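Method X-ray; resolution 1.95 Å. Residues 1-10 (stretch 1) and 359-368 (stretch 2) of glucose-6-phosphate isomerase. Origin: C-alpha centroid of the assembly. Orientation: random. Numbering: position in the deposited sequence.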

# COMPACT_ATOMS: atom_id res chain seq x y z
N MET A 1 -1.63 4.12 -26.82
CA MET A 1 -0.55 5.14 -26.85
C MET A 1 -0.44 5.93 -25.55
O MET A 1 -1.36 6.66 -25.17
CB MET A 1 -0.76 6.11 -28.02
CG MET A 1 0.01 7.41 -27.89
SD MET A 1 1.12 7.76 -29.27
CE MET A 1 2.69 7.20 -28.58
N LEU A 2 0.69 5.78 -24.88
CA LEU A 2 0.94 6.48 -23.63
C LEU A 2 1.13 7.96 -23.99
O LEU A 2 1.70 8.26 -25.04
CB LEU A 2 2.20 5.92 -22.99
CG LEU A 2 2.48 6.14 -21.50
CD1 LEU A 2 1.39 5.47 -20.69
CD2 LEU A 2 3.83 5.55 -21.14
N ARG A 3 0.66 8.87 -23.15
CA ARG A 3 0.81 10.30 -23.42
C ARG A 3 1.38 11.04 -22.23
O ARG A 3 0.89 10.90 -21.11
CB ARG A 3 -0.53 10.93 -23.83
CG ARG A 3 -0.45 12.45 -24.05
CD ARG A 3 -1.71 13.01 -24.73
NE ARG A 3 -2.91 12.92 -23.90
CZ ARG A 3 -3.22 13.77 -22.93
NH1 ARG A 3 -2.42 14.79 -22.66
NH2 ARG A 3 -4.34 13.61 -22.23
N LEU A 4 2.42 11.83 -22.47
CA LEU A 4 3.05 12.61 -21.41
C LEU A 4 2.52 14.04 -21.45
O LEU A 4 2.52 14.69 -22.50
CB LEU A 4 4.57 12.64 -21.58
CG LEU A 4 5.31 13.64 -20.67
CD1 LEU A 4 5.10 13.29 -19.20
CD2 LEU A 4 6.80 13.62 -21.01
N ASP A 5 2.06 14.52 -20.30
CA ASP A 5 1.52 15.87 -20.18
C ASP A 5 2.35 16.69 -19.19
O ASP A 5 2.48 16.33 -18.03
CB ASP A 5 0.07 15.81 -19.70
CG ASP A 5 -0.56 17.19 -19.59
OD1 ASP A 5 -0.05 18.03 -18.83
OD2 ASP A 5 -1.57 17.43 -20.29
N THR A 6 2.92 17.79 -19.67
CA THR A 6 3.74 18.65 -18.84
C THR A 6 3.18 20.08 -18.83
O THR A 6 3.92 21.05 -18.66
CB THR A 6 5.21 18.68 -19.34
OG1 THR A 6 5.23 19.08 -20.72
CG2 THR A 6 5.86 17.31 -19.20
N ARG A 7 1.87 20.20 -19.01
CA ARG A 7 1.21 21.50 -19.05
C ARG A 7 1.60 22.45 -17.93
O ARG A 7 1.58 23.67 -18.12
CB ARG A 7 -0.32 21.33 -19.07
CG ARG A 7 -0.93 20.97 -17.72
CD ARG A 7 -2.43 20.71 -17.80
NE ARG A 7 -2.73 19.47 -18.52
CZ ARG A 7 -3.91 18.86 -18.48
NH1 ARG A 7 -4.90 19.37 -17.76
NH2 ARG A 7 -4.10 17.74 -19.16
N PHE A 8 1.95 21.92 -16.76
CA PHE A 8 2.32 22.76 -15.62
C PHE A 8 3.82 22.89 -15.42
O PHE A 8 4.28 23.29 -14.36
CB PHE A 8 1.66 22.25 -14.34
CG PHE A 8 0.16 22.23 -14.41
CD1 PHE A 8 -0.55 23.40 -14.67
CD2 PHE A 8 -0.55 21.04 -14.26
CE1 PHE A 8 -1.94 23.38 -14.79
CE2 PHE A 8 -1.94 21.01 -14.38
CZ PHE A 8 -2.63 22.18 -14.64
N LEU A 9 4.57 22.53 -16.46
CA LEU A 9 6.03 22.63 -16.45
C LEU A 9 6.37 23.29 -17.79
O LEU A 9 6.87 22.65 -18.71
CB LEU A 9 6.66 21.23 -16.37
CG LEU A 9 6.37 20.38 -15.12
CD1 LEU A 9 6.94 18.98 -15.32
CD2 LEU A 9 6.97 21.03 -13.89
N PRO A 10 6.10 24.60 -17.90
CA PRO A 10 6.35 25.39 -19.11
C PRO A 10 7.78 25.39 -19.66
O PRO A 10 7.98 25.56 -20.86
CB PRO A 10 5.88 26.79 -18.71
CG PRO A 10 6.20 26.83 -17.25
CD PRO A 10 5.70 25.48 -16.79
N GLN A 359 3.69 22.68 -6.64
CA GLN A 359 4.45 21.44 -6.73
C GLN A 359 4.81 21.10 -8.17
O GLN A 359 4.05 21.38 -9.10
CB GLN A 359 3.66 20.26 -6.13
CG GLN A 359 3.45 20.33 -4.62
CD GLN A 359 4.69 19.99 -3.83
OE1 GLN A 359 5.80 19.98 -4.36
NE2 GLN A 359 4.52 19.72 -2.54
N ARG A 360 5.99 20.51 -8.36
CA ARG A 360 6.41 20.10 -9.69
C ARG A 360 5.65 18.80 -9.97
O ARG A 360 5.90 17.77 -9.34
CB ARG A 360 7.93 19.86 -9.71
CG ARG A 360 8.76 21.15 -9.77
CD ARG A 360 8.47 21.89 -11.08
NE ARG A 360 9.21 23.14 -11.23
CZ ARG A 360 10.50 23.23 -11.55
NH1 ARG A 360 11.22 22.14 -11.75
NH2 ARG A 360 11.06 24.43 -11.67
N VAL A 361 4.72 18.87 -10.92
CA VAL A 361 3.90 17.72 -11.26
C VAL A 361 3.67 17.56 -12.76
O VAL A 361 3.64 18.54 -13.50
CB VAL A 361 2.52 17.81 -10.56
CG1 VAL A 361 1.78 19.07 -11.02
CG2 VAL A 361 1.69 16.57 -10.85
N TYR A 362 3.51 16.31 -13.19
CA TYR A 362 3.26 15.99 -14.58
C TYR A 362 2.35 14.77 -14.59
O TYR A 362 2.16 14.13 -13.56
CB TYR A 362 4.57 15.70 -15.33
CG TYR A 362 5.32 14.46 -14.87
CD1 TYR A 362 5.09 13.22 -15.46
CD2 TYR A 362 6.29 14.54 -13.87
CE1 TYR A 362 5.80 12.09 -15.06
CE2 TYR A 362 7.01 13.41 -13.46
CZ TYR A 362 6.76 12.20 -14.07
OH TYR A 362 7.48 11.10 -13.69
N ALA A 363 1.80 14.45 -15.75
CA ALA A 363 0.90 13.32 -15.84
C ALA A 363 1.18 12.40 -17.00
O ALA A 363 1.66 12.83 -18.05
CB ALA A 363 -0.55 13.81 -15.92
N LEU A 364 0.89 11.12 -16.80
CA LEU A 364 1.05 10.11 -17.83
C LEU A 364 -0.35 9.57 -18.05
O LEU A 364 -0.96 9.00 -17.15
CB LEU A 364 1.98 9.00 -17.36
CG LEU A 364 3.48 9.30 -17.42
CD1 LEU A 364 4.27 8.16 -16.80
CD2 LEU A 364 3.89 9.50 -18.87
N PHE A 365 -0.88 9.78 -19.25
CA PHE A 365 -2.22 9.31 -19.58
C PHE A 365 -2.22 7.96 -20.29
O PHE A 365 -1.40 7.71 -21.18
CB PHE A 365 -2.93 10.36 -20.46
CG PHE A 365 -3.33 11.60 -19.71
CD1 PHE A 365 -4.55 11.66 -19.04
CD2 PHE A 365 -2.48 12.70 -19.65
CE1 PHE A 365 -4.91 12.80 -18.31
CE2 PHE A 365 -2.83 13.85 -18.93
CZ PHE A 365 -4.05 13.90 -18.26
N LEU A 366 -3.13 7.10 -19.87
CA LEU A 366 -3.32 5.78 -20.45
C LEU A 366 -4.68 5.83 -21.15
O LEU A 366 -5.63 6.38 -20.61
CB LEU A 366 -3.38 4.70 -19.37
CG LEU A 366 -2.11 4.09 -18.80
CD1 LEU A 366 -1.13 5.17 -18.40
CD2 LEU A 366 -2.48 3.22 -17.60
N PRO A 367 -4.78 5.25 -22.35
CA PRO A 367 -6.07 5.28 -23.04
C PRO A 367 -7.16 4.64 -22.17
O PRO A 367 -8.30 5.08 -22.16
CB PRO A 367 -5.80 4.49 -24.31
CG PRO A 367 -4.36 4.85 -24.61
CD PRO A 367 -3.71 4.75 -23.24
N GLU A 368 -6.77 3.60 -21.45
CA GLU A 368 -7.68 2.89 -20.56
C GLU A 368 -6.82 1.89 -19.79
O GLU A 368 -5.65 1.70 -20.14
CB GLU A 368 -8.76 2.14 -21.36
CG GLU A 368 -8.28 0.90 -22.12
CD GLU A 368 -7.42 1.22 -23.33
OE1 GLU A 368 -7.91 1.93 -24.24
OE2 GLU A 368 -6.26 0.76 -23.38
O HOH W 1 2.70 19.24 -15.98
O HOH W 2 4.38 21.70 -12.07

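The two stretches meet as neighbouring antiparallel strands, although at least 351 positions of sequence separate any two residues that touch. The axes of strand 3-5 and strand 360-366 approach to 4.8 Å, and their N-to-C directions differ by 158°, which is antiparallel with a moderate twist. Four hydrogen bonds fix the register. Arg 3 and Phe 365 form one hydrogen-bonded pair: Arg 3 N donates to Phe 365 O at 3.1 Å (156° at the hydrogen), and Phe 365 N returns a bond to Arg 3 O at 2.8 Å (169°). Two residues along, Asp 5 N reaches Ala 363 O at 2.8 Å and Ala 363 N reaches Asp 5 O at 3.0 Å, with angles of 166° and 171°. Leu 4 and Leu 364 lie between them as a non-hydrogen-bonded pair, their CA atoms 4.8 Å apart. Leu 364 CA also makes a CA-H...O contact with Arg 3 O, at 3.4 Å and 141° at the hydrogen.

Past Asp 5 the ladder ends. A type I turn runs from Thr 6 to Leu 9, closed by Leu 9 N donating to Thr 6 O at 2.7 Å, and the CA separation widens to 6.8 Å at Phe 8 and Val 361. Two waters bridge this gap. Water 1 accepts from Phe 8 N (Phe 8 N to the water O, 2.9 Å) and donates to Val 361 O (2.7 Å), while water 2 donates to Phe 8 O (2.8 Å) and accepts from Val 361 N (3.1 Å). Both backbone polar groups of each residue are thus linked across the gap through solvent.

Side chains follow the strand alternation. Arg 3, Asp 5, Ala 363 and Phe 365 share one face of the sheet, where Phe 365 has the largest area covered by the opposing stretch, 102 Å². The Arg 3 guanidinium lies flat on its ring: the planes differ by 14°, and the centres are 4.1 Å apart. Arg 3 CZ is likewise 4.1 Å from the centroid of the Phe 365 ring but 34° off the normal, so the cation-pi contact is off-centre. Asp 5 CB approaches the ring edge at Phe 365 CE2, 3.6 Å away. The Asp 5 carboxylate holds Arg 7 in a salt bridge, with Arg 7 NH2 to Asp 5 OD2 at 2.8 Å, and Asp 5 OD1 also accepts from Arg 7 N at 2.9 Å. A longer salt bridge, Arg 3 NH1 to Asp 5 OD2 at 3.6 Å, ties Arg 3 to the same acid.

Leu 4 and Leu 364 occupy the other face. Leu 4 CD1 lies 4.0 Å from Leu 364 CD2 and 3.7 Å from Tyr 362 CD1, giving one methyl two apolar neighbours. At the start of stretch 1, Leu 2 CD1 packs against Leu 366 CD1 at 3.4 Å. At the end of the turn, the CA-to-CB bond of Leu 9 points toward stretch 2, placing Leu 9 CD1 4.0 Å from Tyr 362 CB and Leu 9 CD2 3.3 Å from Arg 360 CD.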